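Local coordinates for cupin 2 conserved barrel domain protein (Desulfovibrio desulfuricans subsp. desulfuricans str. G20, PDB 2Q30) that is of unknown function but adopts the double-stranded beta-helix fold of the RmlC-like cupins, a small barrel that in relatives often houses a metal or ligand site, at residues V61-G66 with A78-A82; L11-V15 with M100-V104; F17-V23 with F38-Q44. The contacts are given in a common frame with arbitrary orientation. Where two conformers were deposited one is given. Numbering follows the deposited sequence.

Contact 1. Residues V61-G66 with A78-A82; sequences VLEGEG and APRGA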
loop_
_atom_site.group_PDB
_atom_site.type_symbol
_atom_site.label_atom_id
_atom_site.label_comp_id
_atom_site.label_asym_id
_atom_site.label_seq_id
_atom_site.Cartn_x
_atom_site.Cartn_y
_atom_site.Cartn_z
ATOM N N VAL A 61 -4.582 4.778 0.978
ATOM C CA VAL A 61 -4.692 6.189 0.605
ATOM C C VAL A 61 -3.288 6.786 0.756
ATOM O O VAL A 61 -2.780 6.900 1.859
ATOM C CB VAL A 61 -5.711 6.987 1.459
ATOM C CG1 VAL A 61 -5.817 8.404 0.946
ATOM C CG2 VAL A 61 -7.091 6.296 1.446
ATOM N N LEU A 62 -2.697 7.161 -0.367
ATOM C CA LEU A 62 -1.353 7.738 -0.414
ATOM C C LEU A 62 -1.344 9.222 -0.182
ATOM O O LEU A 62 -0.396 9.747 0.374
ATOM C CB LEU A 62 -0.743 7.520 -1.786
ATOM C CG LEU A 62 -0.684 6.102 -2.320
ATOM C CD1 LEU A 62 -0.182 6.161 -3.759
ATOM C CD2 LEU A 62 0.201 5.245 -1.431
ATOM N N GLU A 63 -2.343 9.902 -0.723
ATOM C CA GLU A 63 -2.421 11.349 -0.622
ATOM C C GLU A 63 -3.855 11.762 -0.714
ATOM O O GLU A 63 -4.648 11.133 -1.444
ATOM C CB GLU A 63 -1.561 11.986 -1.728
ATOM C CG GLU A 63 -1.581 13.526 -1.885
ATOM C CD GLU A 63 -1.037 14.329 -0.710
ATOM O OE1 GLU A 63 -0.764 13.793 0.375
ATOM O OE2 GLU A 63 -0.904 15.561 -0.876
ATOM N N GLY A 64 -4.196 12.798 0.056
ATOM C CA GLY A 64 -5.542 13.337 0.085
ATOM C C GLY A 64 -6.461 12.563 0.984
ATOM O O GLY A 64 -6.026 11.640 1.694
ATOM N N GLU A 65 -7.732 12.966 0.959
ATOM C CA GLU A 65 -8.780 12.376 1.789
ATOM C C GLU A 65 -9.960 12.003 0.938
ATOM O O GLU A 65 -10.307 12.698 -0.029
ATOM C CB GLU A 65 -9.333 13.349 2.842
ATOM C CG GLU A 65 -8.541 13.501 4.137
ATOM C CD GLU A 65 -9.441 13.910 5.350
ATOM O OE1 GLU A 65 -10.435 14.667 5.155
ATOM O OE2 GLU A 65 -9.149 13.474 6.499
ATOM N N GLY A 66 -10.627 10.945 1.372
ATOM C CA GLY A 66 -11.800 10.461 0.696
ATOM C C GLY A 66 -12.614 9.533 1.569
ATOM O O GLY A 66 -12.606 9.641 2.813
ATOM N N ALA A 78 -11.757 7.721 4.625
ATOM C CA ALA A 78 -10.508 7.241 4.078
ATOM C C ALA A 78 -9.501 8.391 4.117
ATOM O O ALA A 78 -9.195 9.001 3.093
ATOM C CB ALA A 78 -10.744 6.730 2.658
ATOM N N PRO A 79 -9.013 8.732 5.324
ATOM C CA PRO A 79 -8.012 9.765 5.401
ATOM C C PRO A 79 -6.697 9.257 4.816
ATOM O O PRO A 79 -6.550 8.060 4.573
ATOM C CB PRO A 79 -7.891 10.014 6.908
ATOM C CG PRO A 79 -8.203 8.693 7.507
ATOM C CD PRO A 79 -9.343 8.209 6.665
ATOM N N ARG A 80 -5.738 10.157 4.634
ATOM C CA ARG A 80 -4.435 9.778 4.093
ATOM C C ARG A 80 -3.840 8.696 4.980
ATOM O O ARG A 80 -3.925 8.769 6.203
ATOM C CB ARG A 80 -3.509 10.993 4.016
ATOM C CG ARG A 80 -2.153 10.708 3.360
ATOM C CD ARG A 80 -1.340 11.993 3.251
ATOM N NE ARG A 80 -0.968 12.550 4.550
ATOM C CZ ARG A 80 0.037 12.144 5.345
ATOM N NH1 ARG A 80 0.824 11.137 5.027
ATOM N NH2 ARG A 80 0.236 12.765 6.506
ATOM N N GLY A 81 -3.291 7.662 4.374
ATOM C CA GLY A 81 -2.727 6.570 5.129
ATOM C C GLY A 81 -3.713 5.497 5.564
ATOM O O GLY A 81 -3.306 4.521 6.180
ATOM N N ALA A 82 -5.008 5.667 5.273
ATOM C CA ALA A 82 -6.009 4.658 5.597
ATOM C C ALA A 82 -5.867 3.528 4.614
ATOM O O ALA A 82 -5.472 3.747 3.461
ATOM C CB ALA A 82 -7.431 5.234 5.565
HETATM O O HOH W 1 1.174 9.473 2.501
HETATM O O HOH W 2 -6.106 12.599 6.106
#

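Contact 2. Residues L11-V15 with M100-V104; sequences LLEAV and MKVLV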
loop_
_atom_site.group_PDB
_atom_site.type_symbol
_atom_site.label_atom_id
_atom_site.label_comp_id
_atom_site.label_asym_id
_atom_site.label_seq_id
_atom_site.Cartn_x
_atom_site.Cartn_y
_atom_site.Cartn_z
ATOM N N LEU A 11 5.287 7.091 -6.469
ATOM C CA LEU A 11 3.914 7.361 -6.907
ATOM C C LEU A 11 3.405 8.763 -6.667
ATOM O O LEU A 11 2.424 9.131 -7.277
ATOM C CB LEU A 11 2.950 6.358 -6.302
ATOM C CG LEU A 11 3.186 4.875 -6.609
ATOM C CD1 LEU A 11 2.193 4.041 -5.823
ATOM C CD2 LEU A 11 3.041 4.603 -8.109
ATOM N N LEU A 12 4.035 9.532 -5.780
ATOM C CA LEU A 12 3.646 10.947 -5.562
ATOM C C LEU A 12 4.580 11.991 -6.190
ATOM O O LEU A 12 4.391 13.211 -6.008
ATOM C CB LEU A 12 3.476 11.210 -4.068
ATOM C CG LEU A 12 2.385 10.362 -3.414
ATOM C CD1 LEU A 12 2.387 10.657 -1.923
ATOM C CD2 LEU A 12 0.993 10.651 -4.021
ATOM N N GLU A 13 5.578 11.518 -6.930
ATOM C CA GLU A 13 6.559 12.371 -7.554
ATOM C C GLU A 13 5.934 13.198 -8.670
ATOM O O GLU A 13 6.311 14.352 -8.860
ATOM C CB GLU A 13 7.732 11.515 -8.032
ATOM C CG GLU A 13 8.909 12.259 -8.603
ATOM C CD GLU A 13 10.067 11.302 -8.876
ATOM O OE1 GLU A 13 10.273 10.948 -10.049
ATOM O OE2 GLU A 13 10.721 10.865 -7.909
ATOM N N ALA A 14 4.995 12.617 -9.404
ATOM C CA ALA A 14 4.266 13.320 -10.471
ATOM C C ALA A 14 2.965 12.564 -10.682
ATOM O O ALA A 14 2.996 11.426 -11.166
ATOM C CB ALA A 14 5.097 13.365 -11.770
ATOM N N VAL A 15 1.843 13.165 -10.306
ATOM C CA VAL A 15 0.543 12.514 -10.426
ATOM C C VAL A 15 -0.138 12.981 -11.714
ATOM O O VAL A 15 0.166 14.064 -12.224
ATOM C CB VAL A 15 -0.329 12.686 -9.149
ATOM C CG1 VAL A 15 0.466 12.199 -7.924
ATOM C CG2 VAL A 15 -0.790 14.134 -8.945
HETATM N N MSE A 100 -6.906 13.182 -4.631
HETATM C CA MSE A 100 -6.532 11.979 -3.917
HETATM C C MSE A 100 -5.899 10.944 -4.806
HETATM O O MSE A 100 -6.268 10.807 -5.977
HETATM C CB MSE A 100 -7.814 11.394 -3.344
HETATM C CG MSE A 100 -7.665 10.308 -2.317
HETATM SE SE MSE A 100 -9.379 9.436 -2.097
HETATM C CE MSE A 100 -9.245 8.172 -3.438
ATOM N N LYS A 101 -4.937 10.218 -4.244
ATOM C CA LYS A 101 -4.356 9.078 -4.926
ATOM C C LYS A 101 -4.362 7.885 -3.980
ATOM O O LYS A 101 -4.031 8.007 -2.780
ATOM C CB LYS A 101 -2.978 9.367 -5.495
ATOM C CG LYS A 101 -2.466 8.296 -6.425
ATOM C CD LYS A 101 -1.178 8.711 -7.115
ATOM C CE LYS A 101 -0.659 7.663 -8.114
ATOM N NZ LYS A 101 0.512 8.214 -8.901
ATOM N N VAL A 102 -4.755 6.739 -4.533
ATOM C CA VAL A 102 -4.762 5.471 -3.810
ATOM C C VAL A 102 -4.019 4.400 -4.589
ATOM O O VAL A 102 -3.885 4.504 -5.794
ATOM C CB VAL A 102 -6.207 4.977 -3.475
ATOM C CG1 VAL A 102 -6.931 6.031 -2.642
ATOM C CG2 VAL A 102 -6.985 4.605 -4.734
ATOM N N LEU A 103 -3.542 3.389 -3.862
ATOM C CA LEU A 103 -2.858 2.239 -4.434
ATOM C C LEU A 103 -3.655 1.014 -4.070
ATOM O O LEU A 103 -3.973 0.807 -2.912
ATOM C CB LEU A 103 -1.450 2.110 -3.862
ATOM C CG LEU A 103 -0.563 1.075 -4.574
ATOM C CD1 LEU A 103 -0.371 1.409 -6.065
ATOM C CD2 LEU A 103 0.797 1.021 -3.861
ATOM N N VAL A 104 -3.952 0.198 -5.066
ATOM C CA VAL A 104 -4.713 -1.010 -4.875
ATOM C C VAL A 104 -3.818 -2.184 -5.186
ATOM O O VAL A 104 -3.212 -2.187 -6.227
ATOM C CB VAL A 104 -5.952 -1.027 -5.805
ATOM C CG1 VAL A 104 -6.781 -2.343 -5.601
ATOM C CG2 VAL A 104 -6.792 0.208 -5.556
#

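Contact 3. Residues F17-V23 with F38-Q44; sequences FDDQRFV and FTFKAGQ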
loop_
_atom_site.group_PDB
_atom_site.type_symbol
_atom_site.label_atom_id
_atom_site.label_comp_id
_atom_site.label_asym_id
_atom_site.label_seq_id
_atom_site.Cartn_x
_atom_site.Cartn_y
_atom_site.Cartn_z
ATOM N N PHE A 17 -3.848 13.718 -13.492
ATOM C CA PHE A 17 -5.277 13.951 -13.303
ATOM C C PHE A 17 -5.973 13.946 -14.646
ATOM O O PHE A 17 -5.346 14.113 -15.685
ATOM C CB PHE A 17 -5.548 15.294 -12.632
ATOM C CG PHE A 17 -5.041 15.388 -11.233
ATOM C CD1 PHE A 17 -5.639 14.640 -10.212
ATOM C CD2 PHE A 17 -4.012 16.273 -10.907
ATOM C CE1 PHE A 17 -5.179 14.740 -8.895
ATOM C CE2 PHE A 17 -3.564 16.381 -9.595
ATOM C CZ PHE A 17 -4.141 15.612 -8.592
ATOM N N ASP A 18 -7.282 13.735 -14.599
ATOM C CA ASP A 18 -8.172 13.833 -15.763
ATOM C C ASP A 18 -9.411 14.521 -15.180
ATOM O O ASP A 18 -9.987 14.007 -14.219
ATOM C CB ASP A 18 -8.414 12.430 -16.315
ATOM C CG ASP A 18 -9.380 12.375 -17.517
ATOM O OD1 ASP A 18 -10.398 13.094 -17.579
ATOM O OD2 ASP A 18 -9.123 11.526 -18.387
ATOM N N ASP A 19 -9.803 15.677 -15.721
ATOM C CA ASP A 19 -10.976 16.405 -15.179
ATOM C C ASP A 19 -12.333 15.756 -15.433
ATOM O O ASP A 19 -13.297 16.138 -14.759
ATOM C CB ASP A 19 -11.005 17.903 -15.614
ATOM C CG ASP A 19 -10.020 18.812 -14.790
ATOM O OD1 ASP A 19 -9.385 18.393 -13.794
ATOM O OD2 ASP A 19 -9.888 19.989 -15.141
ATOM N N GLN A 20 -12.414 14.810 -16.381
ATOM C CA GLN A 20 -13.688 14.144 -16.716
ATOM C C GLN A 20 -13.917 12.880 -15.901
ATOM O O GLN A 20 -15.069 12.507 -15.646
ATOM C CB GLN A 20 -13.822 13.866 -18.224
ATOM C CG GLN A 20 -14.143 15.096 -19.084
ATOM C CD GLN A 20 -12.976 16.053 -19.236
ATOM O OE1 GLN A 20 -11.903 15.672 -19.701
ATOM N NE2 GLN A 20 -13.185 17.311 -18.857
ATOM N N ARG A 21 -12.842 12.223 -15.484
ATOM C CA ARG A 21 -12.966 11.007 -14.684
ATOM C C ARG A 21 -11.640 10.651 -14.033
ATOM O O ARG A 21 -10.610 11.204 -14.415
ATOM C CB ARG A 21 -13.417 9.858 -15.591
ATOM C CG ARG A 21 -12.477 9.661 -16.805
ATOM C CD ARG A 21 -12.579 8.294 -17.348
ATOM N NE ARG A 21 -11.874 7.376 -16.461
ATOM C CZ ARG A 21 -11.754 6.068 -16.650
ATOM N NH1 ARG A 21 -12.331 5.448 -17.683
ATOM N NH2 ARG A 21 -11.056 5.365 -15.764
ATOM N N PHE A 22 -11.663 9.710 -13.088
ATOM C CA PHE A 22 -10.420 9.235 -12.430
ATOM C C PHE A 22 -9.414 8.620 -13.423
ATOM O O PHE A 22 -9.794 8.100 -14.483
ATOM C CB PHE A 22 -10.715 8.215 -11.331
ATOM C CG PHE A 22 -11.309 6.915 -11.831
ATOM C CD1 PHE A 22 -10.486 5.862 -12.242
ATOM C CD2 PHE A 22 -12.696 6.753 -11.899
ATOM C CE1 PHE A 22 -11.041 4.650 -12.701
ATOM C CE2 PHE A 22 -13.267 5.562 -12.374
ATOM C CZ PHE A 22 -12.443 4.506 -12.774
ATOM N N VAL A 23 -8.145 8.667 -13.052
ATOM C CA VAL A 23 -7.053 8.100 -13.831
ATOM C C VAL A 23 -6.637 6.812 -13.127
ATOM O O VAL A 23 -6.392 6.819 -11.916
ATOM C CB VAL A 23 -5.811 9.037 -13.910
ATOM C CG1 VAL A 23 -4.604 8.308 -14.512
ATOM C CG2 VAL A 23 -6.111 10.302 -14.738
ATOM N N PHE A 38 -5.098 4.775 -8.548
ATOM C CA PHE A 38 -6.243 5.579 -9.002
ATOM C C PHE A 38 -6.008 6.990 -8.493
ATOM O O PHE A 38 -5.743 7.173 -7.306
ATOM C CB PHE A 38 -7.548 5.016 -8.509
ATOM C CG PHE A 38 -7.854 3.645 -9.030
ATOM C CD1 PHE A 38 -7.429 2.512 -8.351
ATOM C CD2 PHE A 38 -8.609 3.479 -10.201
ATOM C CE1 PHE A 38 -7.738 1.234 -8.843
ATOM C CE2 PHE A 38 -8.905 2.225 -10.692
ATOM C CZ PHE A 38 -8.487 1.096 -10.011
ATOM N N THR A 39 -6.010 7.966 -9.403
ATOM C CA THR A 39 -5.759 9.368 -9.057
ATOM C C THR A 39 -7.044 10.126 -9.371
ATOM O O THR A 39 -7.580 10.038 -10.483
ATOM C CB THR A 39 -4.578 9.956 -9.808
ATOM O OG1 THR A 39 -3.442 9.062 -9.685
ATOM C CG2 THR A 39 -4.246 11.345 -9.254
ATOM N N PHE A 40 -7.517 10.847 -8.372
ATOM C CA PHE A 40 -8.771 11.541 -8.425
ATOM C C PHE A 40 -8.613 13.010 -8.173
ATOM O O PHE A 40 -7.837 13.412 -7.307
ATOM C CB PHE A 40 -9.663 11.048 -7.280
ATOM C CG PHE A 40 -9.854 9.567 -7.226
ATOM C CD1 PHE A 40 -10.880 8.964 -7.923
ATOM C CD2 PHE A 40 -9.020 8.768 -6.437
ATOM C CE1 PHE A 40 -11.082 7.581 -7.853
ATOM C CE2 PHE A 40 -9.221 7.388 -6.361
ATOM C CZ PHE A 40 -10.263 6.806 -7.068
ATOM N N LYS A 41 -9.370 13.798 -8.932
ATOM C CA LYS A 41 -9.603 15.190 -8.599
ATOM C C LYS A 41 -10.706 15.104 -7.551
ATOM O O LYS A 41 -11.454 14.108 -7.504
ATOM C CB LYS A 41 -10.084 16.034 -9.784
ATOM C CG LYS A 41 -9.044 16.321 -10.874
ATOM C CD LYS A 41 -7.824 17.129 -10.380
ATOM C CE LYS A 41 -8.104 18.551 -9.901
ATOM N NZ LYS A 41 -6.852 19.147 -9.281
ATOM N N ALA A 42 -10.773 16.116 -6.691
ATOM C CA ALA A 42 -11.788 16.204 -5.626
ATOM C C ALA A 42 -13.185 15.996 -6.220
ATOM O O ALA A 42 -13.496 16.560 -7.271
ATOM C CB ALA A 42 -11.705 17.580 -4.912
ATOM N N GLY A 43 -13.978 15.135 -5.589
ATOM C CA GLY A 43 -15.327 14.821 -6.060
ATOM C C GLY A 43 -15.423 13.668 -7.039
ATOM O O GLY A 43 -16.523 13.201 -7.304
ATOM N N GLN A 44 -14.294 13.202 -7.584
ATOM C CA GLN A 44 -14.315 12.054 -8.498
ATOM C C GLN A 44 -14.410 10.777 -7.676
ATOM O O GLN A 44 -14.117 10.754 -6.454
ATOM C CB GLN A 44 -13.109 12.025 -9.415
ATOM C CG GLN A 44 -13.035 13.230 -10.341
ATOM C CD GLN A 44 -11.913 13.111 -11.369
ATOM O OE1 GLN A 44 -10.862 12.545 -11.092
ATOM N NE2 GLN A 44 -12.124 13.680 -12.547
HETATM O O HOH W 3 -8.222 12.458 -12.072
HETATM O O HOH W 4 -3.338 6.686 -10.928
#

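Contact 1. Residues V61-G66 with A78-A82
Val-61 fills the space between the two segments: Val-61 CB lies 3.4 Å from Pro-79 O, and the t rotamer places CG1 3.7 Å from Arg-80 CA and CG2 3.9 Å from Ala-78 CB, where a compact branched side chain fits closely. Its backbone is held too, Val-61 N giving to Ala-82 O (2.8 Å) and Val-61 O taking from Gly-81 N (2.7 Å). Pro-79 to Ala-82 form a type II turn, whose positive phi at Gly-81 suits glycine. In this double-stranded beta-helix the chain passes here between the two sheets: a classic bulge at Leu-62 and Glu-63, opposite Lys-101, ends one strand, and Gly-66 then pairs with Ala-78 in the other sheet (Gly-66 N to Ala-78 O 3.0 Å, Ala-78 N to Gly-66 O 2.8 Å). Arg-80 runs out extended through chi2, then bends at chi3 (p), so that NH1 reaches Leu-62 O through a water. Its guanidinium pairs with Glu-63 of the second subunit, whose Arg-80 pairs likewise with Glu-63 of this chain.

Contact 2. Residues L11-V15 with M100-V104
Strand 100-104 presents alternate side chains to the loop 11-15, as an extended strand must. At its start Met-100, a selenomethionine, makes no contact with the loop; its side chain packs against Phe-40 instead. Lys-101 comes next and supplies most of the strand's share of the contact. Every chi angle is t, so the side chain is stretched to its full length and delivers NZ to the carbonyl of Leu-11, with Lys-101 NZ to Leu-11 O at 2.7 Å, a short hydrogen bond. The methylenes on the way are not idle: Lys-101 CD lies 3.9 Å from Val-15 CG1 and 4.2 Å from Leu-12 CD2, while Thr-39, Ser-37 and Glu-25 touch the side chain from neighbouring strands. Val-102 points away from the loop and packs on Ile-59. Leu-103 returns to the loop side, where its CD1 meets Leu-11 CD1 at 3.7 Å. Val-104 is again out of reach. The loop, which follows strand 7-10, thus covers part of the outer face of the five-stranded cupin sheet, around Lys-101 and Leu-103. Leucine suits position 11, a buried apolar site bounded by Leu-103, Val-27 and Leu-62 and by Val-83 of the second subunit. No backbone ladder joins the segments, and the nearest CA atoms, those of Val-15 and Lys-101, are 8.1 Å apart. Side chains therefore bridge the gap: a long lysine can span it, lay its methylenes against Val-15 and Leu-12 and still give its ammonium a carbonyl partner, tying an irregular loop to a regular strand.

Contact 3. Residues F17-V23 with F38-Q44
Where the irregular chain 17-23 enters the edge strand of the five-stranded cupin sheet, it pairs antiparallel with the end of strand 34-40. Val-23 and Thr-39 are the hydrogen-bonded pair: Val-23 N to Thr-39 O is 3.0 Å and Thr-39 N to Val-23 O 2.8 Å. Phe-22 lies against apolar neighbours, its CB 3.5 Å from Phe-40 CD1 and its CD1 3.7 Å from Phe-38 CD2; Leu-46 touches Phe-22, Phe-38 and Phe-40. Toward the surface, Lys-41 lies over one face of Phe-17, CD 3.6 Å from the ring centroid in a CH-pi contact and NZ 4.3 Å from it in a cation-pi interaction, while NZ also forms a salt bridge with Asp-99. Gln-44 suits its place because its amide both gives and accepts: NE2 donates to Asp-18 O (2.7 Å), and OE1 accepts from Lys-41 N (2.9 Å), across a type II turn whose positive phi falls on Gly-43. A water accepts from Asp-18 N and can donate to Gln-44 OE1 or Thr-39 O. Asp-18 OD1, taking the N-H of Gln-20 (2.9 Å), closes an Asx turn. Two turns held together by a side-chain amide thus flank an antiparallel strand pair at the margin of a double-stranded beta-helix.

The three contacts share the five-stranded sheet, and strand 100-107 lies at its middle: its Lys-101 pairs with Leu-62 and Glu-63 of contact 1, and Met-100 and Val-102 with Phe-40 and Phe-38 of contact 3. Contact 2, the buried one, relies on side chains and one lysine-to-carbonyl hydrogen bond, without strand pairing. Contacts 1 and 3 are partly buried, each combining a backbone bridge with a type II turn; their nearest atoms are about 7 Å apart. The second subunit meets contact 1 through salt bridges and a beta ladder at Ala-82, contact 2 through leucine packing and backbone hydrogen bonds of Leu-11; no other chain of the assembly touches contact 3, which balances aromatic packing with polar turns.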